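Local atomic coordinates of beta-galactosidase (Bacteroides thetaiotaomicron, PDB entry 5MUJ), a protein that probably hydrolyses glycosidic bonds in the plant pectin rhamnogalacturonan II and has been captured with a glycan from side chain B of that polysaccharide bound. Residues R88-I94 with L106-Y112; G168-T172 with W182-D186. One frame throughout, in Å; residues are numbered along the deposited sequence.

Interaction 1 of 2, residues R88-I94 with L106-Y112; sequences RGYETWI and LGRVLSY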
# COMPACT_ATOMS: atom_id res chain seq x y z
N ARG A 88 1.41 -0.80 -20.56
CA ARG A 88 -0.01 -0.55 -20.63
C ARG A 88 -0.54 0.02 -19.30
O ARG A 88 -1.42 0.91 -19.30
CB ARG A 88 -0.76 -1.82 -20.97
CG ARG A 88 -2.27 -1.65 -21.03
CD ARG A 88 -2.98 -2.86 -21.59
NE ARG A 88 -4.43 -2.65 -21.63
CZ ARG A 88 -5.33 -3.52 -22.09
NH1 ARG A 88 -4.94 -4.72 -22.55
NH2 ARG A 88 -6.63 -3.20 -22.08
N GLY A 89 -0.04 -0.51 -18.19
CA GLY A 89 -0.50 -0.15 -16.86
C GLY A 89 -0.45 -1.30 -15.87
O GLY A 89 0.14 -2.32 -16.15
N TYR A 90 -1.07 -1.11 -14.72
CA TYR A 90 -1.17 -2.10 -13.68
C TYR A 90 -2.12 -3.26 -13.94
O TYR A 90 -3.26 -3.05 -14.40
CB TYR A 90 -1.57 -1.43 -12.38
CG TYR A 90 -0.52 -0.63 -11.64
CD1 TYR A 90 0.83 -1.00 -11.65
CD2 TYR A 90 -0.88 0.46 -10.85
CE1 TYR A 90 1.79 -0.30 -10.93
CE2 TYR A 90 0.06 1.19 -10.16
CZ TYR A 90 1.40 0.81 -10.19
OH TYR A 90 2.33 1.51 -9.49
N GLU A 91 -1.64 -4.49 -13.62
CA GLU A 91 -2.49 -5.63 -13.24
C GLU A 91 -2.14 -6.12 -11.84
O GLU A 91 -1.08 -5.79 -11.33
CB GLU A 91 -2.41 -6.80 -14.26
CG GLU A 91 -2.88 -6.45 -15.66
CD GLU A 91 -2.87 -7.60 -16.61
OE1 GLU A 91 -1.77 -8.20 -16.83
OE2 GLU A 91 -3.97 -7.94 -17.08
N THR A 92 -3.05 -6.85 -11.23
CA THR A 92 -2.85 -7.35 -9.90
C THR A 92 -2.74 -8.88 -10.02
O THR A 92 -3.55 -9.56 -10.66
CB THR A 92 -3.97 -6.97 -8.97
OG1 THR A 92 -4.17 -5.55 -9.04
CG2 THR A 92 -3.68 -7.36 -7.52
N TRP A 93 -1.70 -9.36 -9.34
CA TRP A 93 -1.35 -10.78 -9.28
C TRP A 93 -1.40 -11.23 -7.81
O TRP A 93 -1.40 -10.45 -6.85
CB TRP A 93 0.06 -11.01 -9.86
CG TRP A 93 0.21 -10.71 -11.30
CD1 TRP A 93 0.11 -9.48 -11.91
CD2 TRP A 93 0.51 -11.63 -12.35
NE1 TRP A 93 0.31 -9.57 -13.26
CE2 TRP A 93 0.56 -10.89 -13.57
CE3 TRP A 93 0.73 -13.01 -12.38
CZ2 TRP A 93 0.83 -11.49 -14.79
CZ3 TRP A 93 0.97 -13.60 -13.58
CH2 TRP A 93 1.06 -12.87 -14.77
N ILE A 94 -1.33 -12.53 -7.66
CA ILE A 94 -1.29 -13.20 -6.34
C ILE A 94 -0.19 -14.28 -6.29
O ILE A 94 0.02 -15.01 -7.25
CB ILE A 94 -2.69 -13.72 -5.90
CG1 ILE A 94 -2.75 -14.00 -4.41
CG2 ILE A 94 -3.10 -14.97 -6.67
CD1 ILE A 94 -4.14 -14.26 -3.88
N LEU A 106 1.00 -17.21 -8.61
CA LEU A 106 -0.08 -18.08 -9.07
C LEU A 106 -0.76 -17.60 -10.35
O LEU A 106 -1.21 -18.45 -11.13
CB LEU A 106 -1.13 -18.27 -7.99
CG LEU A 106 -0.69 -18.96 -6.70
CD1 LEU A 106 -1.78 -19.01 -5.64
CD2 LEU A 106 -0.26 -20.41 -6.96
N GLY A 107 -0.84 -16.28 -10.56
CA GLY A 107 -1.56 -15.71 -11.70
C GLY A 107 -2.29 -14.47 -11.26
O GLY A 107 -2.20 -14.07 -10.09
N ARG A 108 -3.03 -13.92 -12.22
CA ARG A 108 -3.76 -12.66 -12.03
C ARG A 108 -5.06 -12.78 -11.24
O ARG A 108 -5.79 -13.78 -11.34
CB ARG A 108 -4.07 -12.00 -13.37
CG ARG A 108 -2.86 -11.59 -14.20
CD ARG A 108 -3.31 -11.36 -15.61
NE ARG A 108 -2.28 -11.03 -16.57
CZ ARG A 108 -1.64 -11.90 -17.33
NH1 ARG A 108 -1.81 -13.22 -17.17
NH2 ARG A 108 -0.77 -11.45 -18.21
N VAL A 109 -5.32 -11.73 -10.44
CA VAL A 109 -6.63 -11.54 -9.79
C VAL A 109 -7.39 -10.31 -10.27
O VAL A 109 -8.61 -10.24 -10.05
CB VAL A 109 -6.52 -11.52 -8.25
CG1 VAL A 109 -6.01 -12.86 -7.73
CG2 VAL A 109 -5.62 -10.41 -7.77
N LEU A 110 -6.70 -9.36 -10.90
CA LEU A 110 -7.33 -8.13 -11.51
C LEU A 110 -6.58 -7.86 -12.79
O LEU A 110 -5.40 -7.47 -12.76
CB LEU A 110 -7.27 -6.89 -10.60
CG LEU A 110 -8.24 -6.57 -9.48
CD1 LEU A 110 -8.12 -5.07 -9.19
CD2 LEU A 110 -9.68 -6.89 -9.77
N SER A 111 -7.25 -8.10 -13.91
CA SER A 111 -6.63 -8.05 -15.23
C SER A 111 -7.15 -6.82 -15.99
O SER A 111 -8.21 -6.31 -15.66
CB SER A 111 -7.02 -9.30 -16.00
OG SER A 111 -6.74 -10.47 -15.25
N TYR A 112 -6.44 -6.44 -17.05
CA TYR A 112 -6.89 -5.38 -17.94
C TYR A 112 -8.31 -5.70 -18.39
O TYR A 112 -8.59 -6.80 -18.86
CB TYR A 112 -6.01 -5.21 -19.18
CG TYR A 112 -4.57 -4.86 -18.90
CD1 TYR A 112 -4.23 -3.69 -18.23
CD2 TYR A 112 -3.55 -5.74 -19.29
CE1 TYR A 112 -2.91 -3.42 -17.95
CE2 TYR A 112 -2.22 -5.47 -19.01
CZ TYR A 112 -1.90 -4.29 -18.36
OH TYR A 112 -0.60 -3.98 -18.08
O HOH W 1 -0.71 -8.64 -19.27

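Interaction 2 of 2, residues G168-T172 with W182-D186; sequences GLAST and WESLD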
# COMPACT_ATOMS: atom_id res chain seq x y z
N GLY A 168 -11.32 2.25 -7.35
CA GLY A 168 -12.32 1.25 -7.67
C GLY A 168 -12.60 0.25 -6.55
O GLY A 168 -11.87 0.17 -5.57
N LEU A 169 -13.69 -0.50 -6.71
CA LEU A 169 -14.14 -1.48 -5.73
C LEU A 169 -14.28 -2.83 -6.43
O LEU A 169 -14.88 -2.91 -7.52
CB LEU A 169 -15.51 -1.12 -5.16
CG LEU A 169 -16.08 -2.06 -4.09
CD1 LEU A 169 -15.23 -2.08 -2.81
CD2 LEU A 169 -17.53 -1.67 -3.77
N ALA A 170 -13.73 -3.87 -5.81
CA ALA A 170 -13.86 -5.24 -6.28
C ALA A 170 -14.24 -6.15 -5.17
O ALA A 170 -14.05 -5.83 -4.00
CB ALA A 170 -12.59 -5.72 -6.95
N SER A 171 -14.73 -7.32 -5.55
CA SER A 171 -15.12 -8.32 -4.58
C SER A 171 -15.15 -9.70 -5.20
O SER A 171 -15.14 -9.84 -6.42
CB SER A 171 -16.48 -7.99 -3.99
OG SER A 171 -17.53 -8.17 -4.93
N THR A 172 -15.16 -10.71 -4.35
CA THR A 172 -15.28 -12.09 -4.84
C THR A 172 -15.97 -12.99 -3.82
O THR A 172 -15.85 -12.79 -2.62
CB THR A 172 -13.91 -12.71 -5.20
OG1 THR A 172 -14.08 -13.95 -5.91
CG2 THR A 172 -13.03 -12.92 -3.95
N TRP A 182 -11.42 -11.28 -9.66
CA TRP A 182 -12.39 -10.69 -8.75
C TRP A 182 -13.32 -9.78 -9.60
O TRP A 182 -12.95 -9.36 -10.66
CB TRP A 182 -11.65 -9.89 -7.66
CG TRP A 182 -10.83 -10.69 -6.68
CD1 TRP A 182 -10.03 -11.75 -6.94
CD2 TRP A 182 -10.79 -10.48 -5.27
NE1 TRP A 182 -9.44 -12.16 -5.78
CE2 TRP A 182 -9.89 -11.42 -4.73
CE3 TRP A 182 -11.39 -9.53 -4.41
CZ2 TRP A 182 -9.60 -11.48 -3.37
CZ3 TRP A 182 -11.10 -9.58 -3.06
CH2 TRP A 182 -10.23 -10.56 -2.55
N GLU A 183 -14.55 -9.62 -9.14
CA GLU A 183 -15.56 -8.82 -9.83
C GLU A 183 -15.43 -7.37 -9.44
O GLU A 183 -15.12 -7.05 -8.31
CB GLU A 183 -16.95 -9.31 -9.43
CG GLU A 183 -17.20 -10.74 -9.85
CD GLU A 183 -18.56 -11.30 -9.50
OE1 GLU A 183 -19.31 -10.65 -8.73
OE2 GLU A 183 -18.85 -12.42 -9.99
N SER A 184 -15.70 -6.51 -10.39
CA SER A 184 -15.58 -5.07 -10.13
C SER A 184 -16.73 -4.25 -10.66
O SER A 184 -17.48 -4.67 -11.55
CB SER A 184 -14.24 -4.58 -10.58
OG SER A 184 -14.08 -4.74 -11.94
N LEU A 185 -16.89 -3.10 -10.02
CA LEU A 185 -17.94 -2.11 -10.41
C LEU A 185 -17.62 -1.39 -11.70
O LEU A 185 -16.45 -1.16 -12.04
CB LEU A 185 -18.20 -1.13 -9.29
CG LEU A 185 -18.78 -1.69 -7.99
CD1 LEU A 185 -19.16 -0.56 -7.07
CD2 LEU A 185 -19.98 -2.63 -8.21
N ASP A 186 -18.66 -0.95 -12.39
CA ASP A 186 -18.50 -0.30 -13.68
C ASP A 186 -18.28 1.23 -13.61
O ASP A 186 -18.18 1.88 -14.66
CB ASP A 186 -19.68 -0.68 -14.57
CG ASP A 186 -19.60 -2.11 -15.04
OD1 ASP A 186 -18.64 -2.86 -14.70
OD2 ASP A 186 -20.52 -2.52 -15.76
O HOH W 2 -15.01 0.27 -9.27
O HOH W 3 -17.72 -6.12 -6.71

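Interaction 1 of 2, residues R88-I94 with L106-Y112
Tyr-112 lies sandwiched between Arg-88 and Glu-91, a worked case of one aromatic ring held by aliphatic carbons and charged groups together. Arg-88 covers one face: with CG anti to the backbone N (chi1 179°) and the chain straight beyond, it runs along the ring, CD 3.4 Å from the Tyr-112 centroid, until its guanidinium settles flat over CB and CG, 6° from the ring plane. On the opposite face Glu-91 CG stands 3.5 Å from the same centroid, and the stacked carboxylate takes Tyr-112 N on the anti lone pair of OE2. At the ring's edge, Tyr-112 OH donates to Gly-89 O over 2.7 Å, from above the carbonyl plane. Glu-91 OE1 meanwhile accepts a nearly straight hydrogen bond from Arg-108 NE (2.9 Å), part of a salt bridge, met from above the carboxylate plane, and a water also joins OE1 to Arg-108 NH2. Arg-108 runs beside Trp-93, its CG over the six-membered ring. In the backbone, Thr-92 O accepts from both Val-109 N (2.8 Å) and Leu-110 N (3.2 Å), the two residues facing Thr-92 in a classic beta bulge. The hairpin forms the outer half of one four-stranded blade in a five-bladed beta-propeller; strand 71-79 flanks its inner strand, Asp-114 pairs with Arg-88, and Leu-110 packs on Met-148 and Tyr-150 of strand 146-153 in the next blade.

Interaction 2 of 2, residues G168-T172 with W182-D186
Thr-172 sets its methyl squarely on the indole of Trp-182, and the short hairpin as a whole illustrates how an edge strand can be tightly packed at one end, here Thr-172 and Trp-182, and looser at the other, Leu-169 and Leu-185. CG2 of Thr-172 lies 3.5 Å from the centroid of the six-membered ring of Trp-182, 10° off its normal, a CH-pi contact over the face. The torsion responsible puts OG1 anti to the backbone N (chi1 -169°), where it bonds to His-180 and Gly-174, leaving CG2 turned onto the ring. An alanine in place of Trp-182 would remove the indole and is likely to leave the Thr-172 methyl facing a gap, with His-180 deprived of its stacking partner. Next along, the backbones close up: Ser-171 N gives its hydrogen to Glu-183 O and Glu-183 N returns one to Ser-171 O, each over 2.8 Å, while Ala-170 CA comes within 3.0 Å of Glu-183 O.

Towards Leu-185 the grip slackens. Leu-185 N reaches Leu-169 O over a longer 3.2 Å, and the two leucines, running side by side, touch through Leu-169 CD2 and Leu-185 CD1 at 3.8 Å. A water here accepts from Leu-169 N and makes only a weak bond to Leu-185 O. Another lies beside the closely bonded Ser-171 and Glu-183 pair, linking Ser-171 OG to Glu-183 O where the Glu-183 side chain reaches solvent. The chemistry is thus divided: apolar packing and the CH-pi contact fill the Trp-182 side, while on the face of Ser-171 and exposed Glu-183 the polar groups are met by water and by Arg-145, which forms a salt bridge with Glu-183 and bonds Ser-171 OG.

Interactions 1 and 2 are the outer hairpins of successive propeller blades, their centres about 13 Å apart, and they meet directly. Val-109 O lies 3.0 Å from Trp-182 N, a probable hydrogen bond made where the chain turns a corner after residues 106-108. Beside it Leu-110 CD2 packs at 4.2 Å from both Trp-182 CB and Ala-170 CB, so apolar contact continues from one blade into the next. Arg-122 adds a polar tie, bonding Ser-111 O and Ser-184 OG. The glycan lies nearer interaction 1: the Tyr-90 side chain is about 5 Å from a bound rhamnose and about 8 Å from an arabinose, whereas Glu-183 in interaction 2 approaches an acetate, probably from the crystallisation liquor.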